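Local structure of aminopeptidase N family protein (Idiomarina loihiensis L2TR, 4FGM) at residues Trp32-Ile37 / Asp158-Leu163; Arg44-His49 / Asn107-Cys112; Arg339-Ala344 / Lys447-Leu452. The protein probably acts as a zinc-dependent aminopeptidase of the M61 family, removing residues from the amino-terminal end of peptides. All coordinates share one frame; numbering follows the deposited sequence.

Contact 1: Trp32-Ile37 / Asp158-Leu163; sequences WLPNWI and DNYDAL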
ATOM      1  N   TRP A  32     -15.165   4.135 -22.525  1.00 48.62           N
ATOM      2  CA  TRP A  32     -14.885   3.059 -21.584  1.00 38.55           C
ATOM      3  C   TRP A  32     -14.294   3.554 -20.267  1.00 43.90           C
ATOM      4  O   TRP A  32     -13.736   4.657 -20.187  1.00 43.56           O
ATOM      5  CB  TRP A  32     -13.942   2.016 -22.203  1.00 37.85           C
ATOM      6  CG  TRP A  32     -12.596   2.551 -22.604  1.00 40.80           C
ATOM      7  CD1 TRP A  32     -12.267   3.113 -23.799  1.00 42.77           C
ATOM      8  CD2 TRP A  32     -11.406   2.583 -21.803  1.00 45.68           C
ATOM      9  NE1 TRP A  32     -10.946   3.492 -23.798  1.00 42.64           N
ATOM     10  CE2 TRP A  32     -10.392   3.178 -22.585  1.00 47.06           C
ATOM     11  CE3 TRP A  32     -11.097   2.165 -20.499  1.00 48.48           C
ATOM     12  CZ2 TRP A  32      -9.090   3.372 -22.112  1.00 48.41           C
ATOM     13  CZ3 TRP A  32      -9.796   2.357 -20.023  1.00 45.92           C
ATOM     14  CH2 TRP A  32      -8.810   2.957 -20.833  1.00 48.36           C
ATOM     15  N   LEU A  33     -14.428   2.728 -19.231  1.00 40.14           N
ATOM     16  CA  LEU A  33     -13.907   3.074 -17.919  1.00 39.66           C
ATOM     17  C   LEU A  33     -12.941   1.998 -17.439  1.00 38.31           C
ATOM     18  O   LEU A  33     -13.197   0.799 -17.585  1.00 36.19           O
ATOM     19  CB  LEU A  33     -15.050   3.226 -16.917  1.00 38.30           C
ATOM     20  CG  LEU A  33     -14.644   3.928 -15.619  1.00 41.68           C
ATOM     21  CD1 LEU A  33     -14.369   5.395 -15.938  1.00 43.91           C
ATOM     22  CD2 LEU A  33     -15.753   3.802 -14.565  1.00 41.49           C
ATOM     23  N   PRO A  34     -11.810   2.412 -16.865  1.00 38.67           N
ATOM     24  CA  PRO A  34     -10.825   1.448 -16.372  1.00 40.38           C
ATOM     25  C   PRO A  34     -11.479   0.431 -15.440  1.00 40.86           C
ATOM     26  O   PRO A  34     -12.381   0.779 -14.680  1.00 40.63           O
ATOM     27  CB  PRO A  34      -9.823   2.330 -15.632  1.00 45.18           C
ATOM     28  CG  PRO A  34      -9.884   3.622 -16.384  1.00 40.64           C
ATOM     29  CD  PRO A  34     -11.375   3.793 -16.611  1.00 39.82           C
ATOM     30  N   ASN A  35     -11.032  -0.822 -15.500  1.00 40.45           N
ATOM     31  CA  ASN A  35     -11.587  -1.841 -14.626  1.00 40.46           C
ATOM     32  C   ASN A  35     -10.736  -2.009 -13.371  1.00 45.87           C
ATOM     33  O   ASN A  35     -11.090  -2.768 -12.469  1.00 49.74           O
ATOM     34  CB  ASN A  35     -11.747  -3.166 -15.368  1.00 43.32           C
ATOM     35  CG  ASN A  35     -12.919  -3.146 -16.315  1.00 46.61           C
ATOM     36  OD1 ASN A  35     -13.970  -2.603 -15.988  1.00 48.14           O
ATOM     37  ND2 ASN A  35     -12.753  -3.741 -17.491  1.00 47.11           N
ATOM     38  N   TRP A  36      -9.614  -1.292 -13.327  1.00 41.12           N
ATOM     39  CA  TRP A  36      -8.729  -1.292 -12.170  1.00 38.70           C
ATOM     40  C   TRP A  36      -7.884  -0.027 -12.194  1.00 39.40           C
ATOM     41  O   TRP A  36      -7.708   0.580 -13.244  1.00 42.46           O
ATOM     42  CB  TRP A  36      -7.830  -2.533 -12.134  1.00 38.30           C
ATOM     43  CG  TRP A  36      -6.851  -2.673 -13.261  1.00 39.82           C
ATOM     44  CD1 TRP A  36      -7.114  -3.126 -14.526  1.00 42.63           C
ATOM     45  CD2 TRP A  36      -5.438  -2.431 -13.209  1.00 37.04           C
ATOM     46  NE1 TRP A  36      -5.953  -3.189 -15.257  1.00 38.95           N
ATOM     47  CE2 TRP A  36      -4.907  -2.774 -14.474  1.00 40.53           C
ATOM     48  CE3 TRP A  36      -4.567  -1.973 -12.215  1.00 41.59           C
ATOM     49  CZ2 TRP A  36      -3.543  -2.664 -14.774  1.00 42.79           C
ATOM     50  CZ3 TRP A  36      -3.202  -1.863 -12.516  1.00 44.23           C
ATOM     51  CH2 TRP A  36      -2.709  -2.213 -13.785  1.00 42.89           C
ATOM     52  N   ILE A  37      -7.370   0.382 -11.038  1.00 43.74           N
ATOM     53  CA  ILE A  37      -6.563   1.593 -10.964  1.00 40.29           C
ATOM     54  C   ILE A  37      -5.093   1.288 -10.717  1.00 44.39           C
ATOM     55  O   ILE A  37      -4.757   0.478  -9.853  1.00 43.64           O
ATOM     56  CB  ILE A  37      -7.069   2.543  -9.845  1.00 36.57           C
ATOM     57  CG1 ILE A  37      -6.155   3.768  -9.759  1.00 41.82           C
ATOM     58  CG2 ILE A  37      -7.122   1.804  -8.512  1.00 35.14           C
ATOM     59  CD1 ILE A  37      -6.619   4.841  -8.800  1.00 29.68           C
ATOM     60  N   ASP A 158      -2.036  16.169 -19.601  1.00 44.06           N
ATOM     61  CA  ASP A 158      -1.558  15.939 -20.958  1.00 44.71           C
ATOM     62  C   ASP A 158      -2.309  14.850 -21.716  1.00 47.20           C
ATOM     63  O   ASP A 158      -2.363  14.868 -22.942  1.00 53.38           O
ATOM     64  CB  ASP A 158      -0.060  15.624 -20.945  1.00 53.78           C
ATOM     65  CG  ASP A 158       0.777  16.797 -20.460  1.00 64.39           C
ATOM     66  OD1 ASP A 158       0.302  17.948 -20.553  1.00 69.27           O
ATOM     67  OD2 ASP A 158       1.916  16.570 -19.999  1.00 65.94           O
ATOM     68  N   ASN A 159      -2.902  13.911 -20.990  1.00 48.56           N
ATOM     69  CA  ASN A 159      -3.639  12.810 -21.614  1.00 52.31           C
ATOM     70  C   ASN A 159      -4.442  12.023 -20.572  1.00 46.90           C
ATOM     71  O   ASN A 159      -4.300  12.246 -19.366  1.00 41.88           O
ATOM     72  CB  ASN A 159      -2.665  11.873 -22.327  1.00 50.55           C
ATOM     73  CG  ASN A 159      -1.505  11.475 -21.443  1.00 50.79           C
ATOM     74  OD1 ASN A 159      -1.703  10.988 -20.328  1.00 51.93           O
ATOM     75  ND2 ASN A 159      -0.287  11.685 -21.932  1.00 43.82           N
ATOM     76  N   TYR A 160      -5.276  11.097 -21.034  1.00 42.94           N
ATOM     77  CA  TYR A 160      -6.097  10.320 -20.121  1.00 47.19           C
ATOM     78  C   TYR A 160      -5.278   9.646 -19.021  1.00 45.85           C
ATOM     79  O   TYR A 160      -5.686   9.629 -17.859  1.00 43.39           O
ATOM     80  CB  TYR A 160      -6.896   9.261 -20.875  1.00 43.30           C
ATOM     81  CG  TYR A 160      -7.921   8.579 -20.002  1.00 43.69           C
ATOM     82  CD1 TYR A 160      -9.069   9.259 -19.580  1.00 37.92           C
ATOM     83  CD2 TYR A 160      -7.734   7.273 -19.561  1.00 42.76           C
ATOM     84  CE1 TYR A 160     -10.002   8.653 -18.739  1.00 39.88           C
ATOM     85  CE2 TYR A 160      -8.661   6.656 -18.716  1.00 35.60           C
ATOM     86  CZ  TYR A 160      -9.790   7.355 -18.310  1.00 43.56           C
ATOM     87  OH  TYR A 160     -10.694   6.776 -17.455  1.00 42.13           O
ATOM     88  N   ASP A 161      -4.123   9.097 -19.388  1.00 40.77           N
ATOM     89  CA  ASP A 161      -3.257   8.418 -18.433  1.00 40.07           C
ATOM     90  C   ASP A 161      -2.859   9.342 -17.294  1.00 38.96           C
ATOM     91  O   ASP A 161      -2.788   8.927 -16.136  1.00 39.49           O
ATOM     92  CB  ASP A 161      -1.992   7.909 -19.118  1.00 43.63           C
ATOM     93  CG  ASP A 161      -1.073   7.181 -18.159  1.00 50.52           C
ATOM     94  OD1 ASP A 161      -1.397   6.040 -17.766  1.00 56.55           O
ATOM     95  OD2 ASP A 161      -0.033   7.759 -17.785  1.00 48.72           O
ATOM     96  N   ALA A 162      -2.589  10.597 -17.629  1.00 39.20           N
ATOM     97  CA  ALA A 162      -2.203  11.567 -16.617  1.00 36.36           C
ATOM     98  C   ALA A 162      -3.436  11.938 -15.802  1.00 37.38           C
ATOM     99  O   ALA A 162      -3.377  12.035 -14.577  1.00 35.56           O
ATOM    100  CB  ALA A 162      -1.609  12.802 -17.271  1.00 40.73           C
ATOM    101  N   LEU A 163      -4.558  12.124 -16.487  1.00 40.15           N
ATOM    102  CA  LEU A 163      -5.804  12.488 -15.828  1.00 38.40           C
ATOM    103  C   LEU A 163      -6.153  11.561 -14.666  1.00 41.49           C
ATOM    104  O   LEU A 163      -6.502  12.014 -13.574  1.00 41.64           O
ATOM    105  CB  LEU A 163      -6.959  12.459 -16.830  1.00 34.73           C
ATOM    106  CG  LEU A 163      -8.353  12.714 -16.242  1.00 37.29           C
ATOM    107  CD1 LEU A 163      -8.487  14.186 -15.867  1.00 29.00           C
ATOM    108  CD2 LEU A 163      -9.417  12.337 -17.263  1.00 34.29           C
TER
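Tyr160 meets Trp32 and Pro34 inside the strand-rich N-terminal region of this M61 peptidase, where an edge-to-face aromatic pair joins a short helix to the end of strand 30-32, and the loop just beyond it adds Pro34. The tyrosine begins the helix 160-163, and its CB already heads toward the other segment. CG stands anti to the backbone N (chi1 -171°), which carries the ring outward from the helix. Moving out along one side, CD2 comes no nearer than 4.6 Å to Trp32 CH2, and CE2 makes the closer approach, 4.3 Å from the same CH2. The edge of the phenol ring is turned to the face of the six-membered indole ring, the two planes inclined at 63° and the centroids 5.8 Å apart. CE2 also touches Pro34 CG at 4.0 Å; that proline carbon lies at the edge of the tyrosine ring, close to its plane, and the two side chains approach from opposite directions. At the tip, the hydroxyl oxygen rests against the proline ring, with OH 3.2 Å from Pro34 CD. Leu33 CD1 brushes the same oxygen more loosely. None of these neighbours answers the polarity of the hydroxyl; its hydrogen bond runs instead to the carbonyl O of Cys112, so the buried phenol is satisfied while its flank packs on carbon. The helix that carries it is fixed at its start by Asn159, the N-cap, whose OD1 accepts from Ala162 N at 2.9 Å with an N-H...O angle of 145°.

Contact 2: Arg44-His49 / Asn107-Cys112; sequences RDFSKH and NNTSLC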
ATOM      1  N   ARG A  44     -11.560  -4.117 -10.101  1.00 39.33           N
ATOM      2  CA  ARG A  44     -12.605  -3.559  -9.251  1.00 38.24           C
ATOM      3  C   ARG A  44     -13.923  -3.129  -9.907  1.00 40.91           C
ATOM      4  O   ARG A  44     -14.848  -2.706  -9.210  1.00 42.54           O
ATOM      5  CB  ARG A  44     -12.030  -2.387  -8.457  1.00 40.26           C
ATOM      6  CG  ARG A  44     -10.942  -2.797  -7.487  1.00 42.16           C
ATOM      7  CD  ARG A  44     -10.603  -1.665  -6.536  1.00 48.55           C
ATOM      8  NE  ARG A  44     -10.087  -2.196  -5.279  1.00 60.84           N
ATOM      9  CZ  ARG A  44      -8.802  -2.378  -5.032  1.00 62.76           C
ATOM     10  NH1 ARG A  44      -7.916  -2.056  -5.958  1.00 70.54           N
ATOM     11  NH2 ARG A  44      -8.407  -2.900  -3.881  1.00 58.48           N
ATOM     12  N   ASP A  45     -14.003  -3.227 -11.231  1.00 42.33           N
ATOM     13  CA  ASP A  45     -15.207  -2.860 -11.975  1.00 39.37           C
ATOM     14  C   ASP A  45     -15.879  -1.541 -11.543  1.00 40.67           C
ATOM     15  O   ASP A  45     -17.079  -1.510 -11.234  1.00 37.21           O
ATOM     16  CB  ASP A  45     -16.228  -4.001 -11.900  1.00 37.60           C
ATOM     17  CG  ASP A  45     -15.742  -5.276 -12.590  1.00 44.23           C
ATOM     18  OD1 ASP A  45     -14.849  -5.189 -13.457  1.00 44.29           O
ATOM     19  OD2 ASP A  45     -16.264  -6.370 -12.280  1.00 43.04           O
ATOM     20  N   PHE A  46     -15.112  -0.452 -11.545  1.00 37.53           N
ATOM     21  CA  PHE A  46     -15.631   0.856 -11.154  1.00 39.93           C
ATOM     22  C   PHE A  46     -16.919   1.237 -11.894  1.00 42.60           C
ATOM     23  O   PHE A  46     -17.787   1.915 -11.343  1.00 36.68           O
ATOM     24  CB  PHE A  46     -14.574   1.936 -11.397  1.00 35.59           C
ATOM     25  CG  PHE A  46     -13.295   1.737 -10.609  1.00 38.87           C
ATOM     26  CD1 PHE A  46     -13.305   1.759  -9.210  1.00 31.03           C
ATOM     27  CD2 PHE A  46     -12.078   1.552 -11.266  1.00 42.98           C
ATOM     28  CE1 PHE A  46     -12.132   1.600  -8.488  1.00 41.70           C
ATOM     29  CE2 PHE A  46     -10.900   1.393 -10.545  1.00 39.92           C
ATOM     30  CZ  PHE A  46     -10.929   1.419  -9.154  1.00 45.43           C
ATOM     31  N   SER A  47     -17.048   0.791 -13.136  1.00 38.36           N
ATOM     32  CA  SER A  47     -18.219   1.101 -13.949  1.00 39.85           C
ATOM     33  C   SER A  47     -19.586   0.862 -13.304  1.00 36.70           C
ATOM     34  O   SER A  47     -20.582   1.439 -13.736  1.00 34.58           O
ATOM     35  CB  SER A  47     -18.152   0.319 -15.264  1.00 48.13           C
ATOM     36  OG  SER A  47     -17.016   0.708 -16.011  1.00 62.70           O
ATOM     37  N   LYS A  48     -19.642   0.005 -12.288  1.00 32.99           N
ATOM     38  CA  LYS A  48     -20.910  -0.294 -11.619  1.00 42.56           C
ATOM     39  C   LYS A  48     -21.511   0.899 -10.873  1.00 41.30           C
ATOM     40  O   LYS A  48     -22.693   0.882 -10.535  1.00 41.65           O
ATOM     41  CB  LYS A  48     -20.728  -1.448 -10.632  1.00 43.67           C
ATOM     42  CG  LYS A  48     -19.728  -1.147  -9.524  1.00 43.46           C
ATOM     43  CD  LYS A  48     -19.381  -2.402  -8.736  1.00 42.29           C
ATOM     44  CE  LYS A  48     -18.068  -2.233  -7.980  1.00 46.64           C
ATOM     45  NZ  LYS A  48     -17.745  -3.439  -7.173  1.00 43.00           N
ATOM     46  N   HIS A  49     -20.697   1.920 -10.605  1.00 36.50           N
ATOM     47  CA  HIS A  49     -21.172   3.107  -9.890  1.00 40.97           C
ATOM     48  C   HIS A  49     -21.702   4.205 -10.820  1.00 40.23           C
ATOM     49  O   HIS A  49     -22.231   5.221 -10.360  1.00 45.55           O
ATOM     50  CB  HIS A  49     -20.056   3.674  -9.008  1.00 32.23           C
ATOM     51  CG  HIS A  49     -19.498   2.686  -8.034  1.00 32.62           C
ATOM     52  ND1 HIS A  49     -20.293   1.967  -7.163  1.00 34.47           N
ATOM     53  CD2 HIS A  49     -18.224   2.286  -7.797  1.00 30.11           C
ATOM     54  CE1 HIS A  49     -19.533   1.169  -6.435  1.00 35.80           C
ATOM     55  NE2 HIS A  49     -18.272   1.343  -6.798  1.00 42.27           N
ATOM     56  N   ASN A 107     -10.864   9.468  -7.581  1.00 36.28           N
ATOM     57  CA  ASN A 107      -9.833   9.144  -8.548  1.00 31.35           C
ATOM     58  C   ASN A 107     -10.592   9.185  -9.864  1.00 39.53           C
ATOM     59  O   ASN A 107     -11.726   8.701  -9.951  1.00 36.47           O
ATOM     60  CB  ASN A 107      -9.296   7.735  -8.310  1.00 37.01           C
ATOM     61  CG  ASN A 107      -8.388   7.656  -7.107  1.00 41.63           C
ATOM     62  OD1 ASN A 107      -7.232   8.087  -7.155  1.00 42.22           O
ATOM     63  ND2 ASN A 107      -8.909   7.117  -6.013  1.00 33.22           N
ATOM     64  N   ASN A 108      -9.980   9.748 -10.895  1.00 38.81           N
ATOM     65  CA  ASN A 108     -10.666   9.841 -12.167  1.00 37.70           C
ATOM     66  C   ASN A 108     -10.893   8.515 -12.873  1.00 37.79           C
ATOM     67  O   ASN A 108     -11.620   8.455 -13.868  1.00 45.41           O
ATOM     68  CB  ASN A 108      -9.967  10.874 -13.045  1.00 34.59           C
ATOM     69  CG  ASN A 108     -10.114  12.275 -12.473  1.00 41.95           C
ATOM     70  OD1 ASN A 108     -11.218  12.682 -12.130  1.00 38.52           O
ATOM     71  ND2 ASN A 108      -9.008  13.009 -12.353  1.00 38.06           N
ATOM     72  N   THR A 109     -10.292   7.448 -12.353  1.00 34.77           N
ATOM     73  CA  THR A 109     -10.521   6.117 -12.914  1.00 37.87           C
ATOM     74  C   THR A 109     -11.975   5.762 -12.603  1.00 36.48           C
ATOM     75  O   THR A 109     -12.577   4.936 -13.278  1.00 42.83           O
ATOM     76  CB  THR A 109      -9.645   5.031 -12.249  1.00 36.12           C
ATOM     77  OG1 THR A 109      -9.430   5.375 -10.875  1.00 42.02           O
ATOM     78  CG2 THR A 109      -8.310   4.867 -12.975  1.00 30.82           C
ATOM     79  N   SER A 110     -12.533   6.393 -11.571  1.00 35.29           N
ATOM     80  CA  SER A 110     -13.916   6.139 -11.171  1.00 45.41           C
ATOM     81  C   SER A 110     -14.919   7.138 -11.744  1.00 41.72           C
ATOM     82  O   SER A 110     -16.083   6.808 -11.929  1.00 43.17           O
ATOM     83  CB  SER A 110     -14.051   6.147  -9.637  1.00 40.27           C
ATOM     84  OG  SER A 110     -13.527   4.969  -9.058  1.00 48.66           O
ATOM     85  N   LEU A 111     -14.469   8.355 -12.023  1.00 39.26           N
ATOM     86  CA  LEU A 111     -15.376   9.383 -12.525  1.00 41.38           C
ATOM     87  C   LEU A 111     -15.350   9.728 -14.013  1.00 40.79           C
ATOM     88  O   LEU A 111     -16.382  10.070 -14.585  1.00 43.22           O
ATOM     89  CB  LEU A 111     -15.168  10.675 -11.722  1.00 39.85           C
ATOM     90  CG  LEU A 111     -15.985  10.824 -10.429  1.00 40.03           C
ATOM     91  CD1 LEU A 111     -15.683   9.681  -9.478  1.00 39.23           C
ATOM     92  CD2 LEU A 111     -15.672  12.151  -9.784  1.00 40.81           C
ATOM     93  N   CYS A 112     -14.187   9.614 -14.643  1.00 44.10           N
ATOM     94  CA  CYS A 112     -14.041  10.001 -16.042  1.00 38.03           C
ATOM     95  C   CYS A 112     -13.923   8.934 -17.113  1.00 40.01           C
ATOM     96  O   CYS A 112     -12.875   8.297 -17.248  1.00 38.17           O
ATOM     97  CB  CYS A 112     -12.835  10.931 -16.164  1.00 33.51           C
ATOM     98  SG  CYS A 112     -12.949  12.358 -15.099  1.00 41.76           S
TER
HETATM   99  O   HOH W   1     -16.984   4.609 -10.438  1.00 44.44           O
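Phe46 packs against Thr109 and Ser110 where two short turns of the chain meet in a buried contact. The first segment arrives there by way of Arg44, whose CB sits 3.9 Å above one face of the Phe46 ring, displaced toward its rim, while NH1 at the far end bonds to Ser40 OG, a residue lining the maleate pocket. Asp45 follows with a left-handed backbone conformation (phi 44°, psi 55°) that turns the chain into its 3-10 segment, and its OD1 forms a salt bridge with Lys69. Phe46 itself points its CB at the other segment. Its CD1 lies 3.2 Å from Ser110 OG, a hydroxyl that also makes a weak hydrogen bond to Ser96 O. Along its other flank, on the same side of the ring plane, comes Thr109: CD2 is 4.0 Å from Thr109 O, and CE2 is 4.2 Å from Thr109 CB. Both oxygens approach the ring obliquely. The contact lies in the N-terminal domain of the M61 family, and it sets the 3-10 turn 46-49 beside the weakly bonded helix 108-111, two irregular elements in a region otherwise built largely of strands. With CG anti to the carbonyl carbon (chi1 -61°), the ring swings clear of its own C=O, and a water donates to Phe46 O at 3.0 Å and to Ser110 O at 2.8 Å, bridging two carbonyls that could not bond to each other. The CB of Ser47 points away, and its side chain touches Leu33 and Asn70. Lys48 lays CG over the centre of the His49 ring. At His49 the backbone N closes the turn on Phe46 O, and the imidazole edge reaches the bridging water, CD2 standing 3.7 Å from its oxygen.

Contact 3: Arg339-Ala344 / Lys447-Leu452; sequences RVERGA and KESLSL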
ATOM      1  N   ARG A 339       7.433 -12.103  10.172  1.00 55.64           N
ATOM      2  CA  ARG A 339       6.258 -12.364   9.354  1.00 59.39           C
ATOM      3  C   ARG A 339       6.552 -13.291   8.182  1.00 56.72           C
ATOM      4  O   ARG A 339       5.772 -14.192   7.888  1.00 59.38           O
ATOM      5  CB  ARG A 339       5.657 -11.050   8.844  1.00 66.04           C
ATOM      6  CG  ARG A 339       5.178 -10.116   9.951  1.00 75.16           C
ATOM      7  CD  ARG A 339       4.282  -9.029   9.385  1.00 79.03           C
ATOM      8  NE  ARG A 339       4.930  -8.301   8.297  1.00 89.06           N
ATOM      9  CZ  ARG A 339       5.600  -7.162   8.445  1.00 88.67           C
ATOM     10  NH1 ARG A 339       5.711  -6.605   9.645  1.00 89.96           N
ATOM     11  NH2 ARG A 339       6.158  -6.578   7.391  1.00 80.36           N
ATOM     12  N   VAL A 340       7.675 -13.077   7.508  1.00 50.58           N
ATOM     13  CA  VAL A 340       8.022 -13.918   6.374  1.00 48.04           C
ATOM     14  C   VAL A 340       8.266 -15.357   6.815  1.00 49.23           C
ATOM     15  O   VAL A 340       7.792 -16.295   6.172  1.00 48.03           O
ATOM     16  CB  VAL A 340       9.294 -13.403   5.655  1.00 52.96           C
ATOM     17  CG1 VAL A 340       9.702 -14.368   4.556  1.00 49.04           C
ATOM     18  CG2 VAL A 340       9.032 -12.023   5.070  1.00 50.69           C
ATOM     19  N   GLU A 341       8.987 -15.516   7.923  1.00 47.94           N
ATOM     20  CA  GLU A 341       9.331 -16.836   8.447  1.00 48.18           C
ATOM     21  C   GLU A 341       8.226 -17.582   9.192  1.00 54.83           C
ATOM     22  O   GLU A 341       8.348 -18.782   9.439  1.00 51.82           O
ATOM     23  CB  GLU A 341      10.550 -16.722   9.365  1.00 51.34           C
ATOM     24  CG  GLU A 341      11.816 -16.218   8.683  1.00 60.30           C
ATOM     25  CD  GLU A 341      12.169 -17.012   7.435  1.00 66.61           C
ATOM     26  OE1 GLU A 341      12.031 -18.253   7.457  1.00 66.35           O
ATOM     27  OE2 GLU A 341      12.593 -16.392   6.436  1.00 71.03           O
ATOM     28  N   ARG A 342       7.149 -16.883   9.531  1.00 52.75           N
ATOM     29  CA  ARG A 342       6.050 -17.479  10.280  1.00 53.56           C
ATOM     30  C   ARG A 342       5.289 -18.630   9.630  1.00 56.22           C
ATOM     31  O   ARG A 342       5.052 -19.651  10.275  1.00 59.19           O
ATOM     32  CB  ARG A 342       5.043 -16.393  10.677  1.00 53.71           C
ATOM     33  CG  ARG A 342       3.879 -16.892  11.529  1.00 55.49           C
ATOM     34  CD  ARG A 342       4.356 -17.431  12.876  1.00 60.00           C
ATOM     35  NE  ARG A 342       4.017 -18.844  13.055  1.00 70.88           N
ATOM     36  CZ  ARG A 342       3.145 -19.295  13.946  1.00 71.90           C
ATOM     37  NH1 ARG A 342       2.517 -18.447  14.748  1.00 80.71           N
ATOM     38  NH2 ARG A 342       2.898 -20.591  14.031  1.00 66.53           N
ATOM     39  N   GLY A 343       4.904 -18.475   8.367  1.00 54.75           N
ATOM     40  CA  GLY A 343       4.123 -19.517   7.719  1.00 57.80           C
ATOM     41  C   GLY A 343       4.759 -20.367   6.640  1.00 56.46           C
ATOM     42  O   GLY A 343       5.816 -20.039   6.101  1.00 61.46           O
ATOM     43  N   ALA A 344       4.079 -21.465   6.320  1.00 49.22           N
ATOM     44  CA  ALA A 344       4.535 -22.406   5.308  1.00 50.96           C
ATOM     45  C   ALA A 344       4.388 -21.882   3.879  1.00 46.76           C
ATOM     46  O   ALA A 344       4.916 -22.480   2.943  1.00 46.17           O
ATOM     47  CB  ALA A 344       3.779 -23.728   5.459  1.00 44.97           C
ATOM     48  N   LYS A 447      11.532 -21.447  -3.499  1.00 53.38           N
ATOM     49  CA  LYS A 447      10.559 -21.317  -2.422  1.00 53.15           C
ATOM     50  C   LYS A 447      11.187 -21.790  -1.113  1.00 54.61           C
ATOM     51  O   LYS A 447      10.824 -22.840  -0.584  1.00 51.72           O
ATOM     52  CB  LYS A 447       9.319 -22.150  -2.751  1.00 51.18           C
ATOM     53  CG  LYS A 447       8.716 -21.825  -4.098  1.00 56.09           C
ATOM     54  CD  LYS A 447       7.680 -22.856  -4.506  1.00 68.99           C
ATOM     55  CE  LYS A 447       7.122 -22.551  -5.886  1.00 78.05           C
ATOM     56  NZ  LYS A 447       6.230 -23.636  -6.377  1.00 83.53           N
ATOM     57  N   GLU A 448      12.129 -21.001  -0.602  1.00 57.16           N
ATOM     58  CA  GLU A 448      12.845 -21.322   0.629  1.00 62.38           C
ATOM     59  C   GLU A 448      13.136 -20.053   1.419  1.00 61.81           C
ATOM     60  O   GLU A 448      12.859 -18.949   0.952  1.00 58.86           O
ATOM     61  CB  GLU A 448      14.159 -22.020   0.278  1.00 67.74           C
ATOM     62  CG  GLU A 448      14.985 -21.246  -0.744  1.00 79.51           C
ATOM     63  CD  GLU A 448      16.047 -22.095  -1.433  1.00 91.58           C
ATOM     64  OE1 GLU A 448      15.837 -23.320  -1.566  1.00 98.55           O
ATOM     65  OE2 GLU A 448      17.079 -21.535  -1.865  1.00 85.07           O
ATOM     66  N   SER A 449      13.698 -20.212   2.613  1.00 60.49           N
ATOM     67  CA  SER A 449      14.035 -19.065   3.452  1.00 61.41           C
ATOM     68  C   SER A 449      15.337 -18.426   2.988  1.00 65.20           C
ATOM     69  O   SER A 449      16.159 -19.072   2.333  1.00 65.94           O
ATOM     70  CB  SER A 449      14.192 -19.491   4.914  1.00 56.33           C
ATOM     71  OG  SER A 449      12.989 -20.027   5.432  1.00 67.10           O
ATOM     72  N   LEU A 450      15.517 -17.152   3.320  1.00 64.01           N
ATOM     73  CA  LEU A 450      16.736 -16.442   2.964  1.00 64.72           C
ATOM     74  C   LEU A 450      17.651 -16.514   4.180  1.00 69.74           C
ATOM     75  O   LEU A 450      17.179 -16.602   5.311  1.00 77.22           O
ATOM     76  CB  LEU A 450      16.444 -14.972   2.645  1.00 58.47           C
ATOM     77  CG  LEU A 450      15.506 -14.620   1.492  1.00 56.14           C
ATOM     78  CD1 LEU A 450      15.337 -13.111   1.444  1.00 54.90           C
ATOM     79  CD2 LEU A 450      16.056 -15.138   0.179  1.00 52.06           C
ATOM     80  N   SER A 451      18.956 -16.479   3.945  1.00 65.99           N
ATOM     81  CA  SER A 451      19.924 -16.531   5.032  1.00 67.55           C
ATOM     82  C   SER A 451      20.403 -15.117   5.332  1.00 70.55           C
ATOM     83  O   SER A 451      21.172 -14.553   4.558  1.00 76.63           O
ATOM     84  CB  SER A 451      21.114 -17.391   4.621  1.00 74.16           C
ATOM     85  OG  SER A 451      20.689 -18.480   3.824  1.00 78.57           O
ATOM     86  N   LEU A 452      19.947 -14.541   6.442  1.00 72.51           N
ATOM     87  CA  LEU A 452      20.357 -13.189   6.812  1.00 72.43           C
ATOM     88  C   LEU A 452      21.151 -13.153   8.105  1.00 70.19           C
ATOM     89  O   LEU A 452      21.731 -12.124   8.454  1.00 70.75           O
ATOM     90  CB  LEU A 452      19.143 -12.261   6.966  1.00 73.26           C
ATOM     91  CG  LEU A 452      18.333 -11.834   5.736  1.00 76.23           C
ATOM     92  CD1 LEU A 452      19.267 -11.663   4.547  1.00 79.00           C
ATOM     93  CD2 LEU A 452      17.275 -12.870   5.425  1.00 78.25           C
TER
HETATM   94  O   HOH W   2      13.147 -15.513   3.867  1.00 63.84           O
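Glu341 and Ser449 face each other carboxylate to hydroxyl between the last turn of helix 326-342 and an extended loop. The glutamate does not leave its helix pointing straight at the loop; a bend at chi2 (-53°) brings the carboxylate round to the loop, where each oxygen has its own partner. OE1 receives the hydroxyl of the serine, 2.9 Å from Ser449 OG, through its syn lone pair. OE2 takes a hydrogen from a water at 2.8 Å, and that water in turn accepts from the backbone, its oxygen 2.9 Å from Leu450 N. One direct and one water-mediated link to successive residues probably limit rotation of the carboxylate. The stronger partner of Ser449 OG lies outside the two segments, in Tyr347 OH. With an alanine at Glu341 the carboxylate is gone, and the Ser449 hydroxyl is likely to lose this acceptor and the water on Leu450 N its anchor on the helix. A side chain from a helix end thus reaches, directly and through water, the loop connecting helices 437-445 and 453-457, near the surface of the mainly helical part of an M61 peptidase.

Overall arrangement
Contacts 1 and 2 form one continuous cluster in the N-terminal domain, their centres 10 Å apart, with contact 2 nested in the loop that contact 1 closes. Two probable hydrogen bonds sew them together, Tyr160 OH to Cys112 O at 2.7 Å and Asn35 O to Arg44 N at 2.8 Å, and Leu33 packs on Thr109 and Ser47. Contact 3 follows later in the chain, its centre about 38 Å from the centres of the other two and on the opposite side of the molecule's centre. None of the three belongs to the zinc site of His273, His277 and Glu307, but in contact 2 the side chain of Phe46 is about 10 Å from the bound maleate.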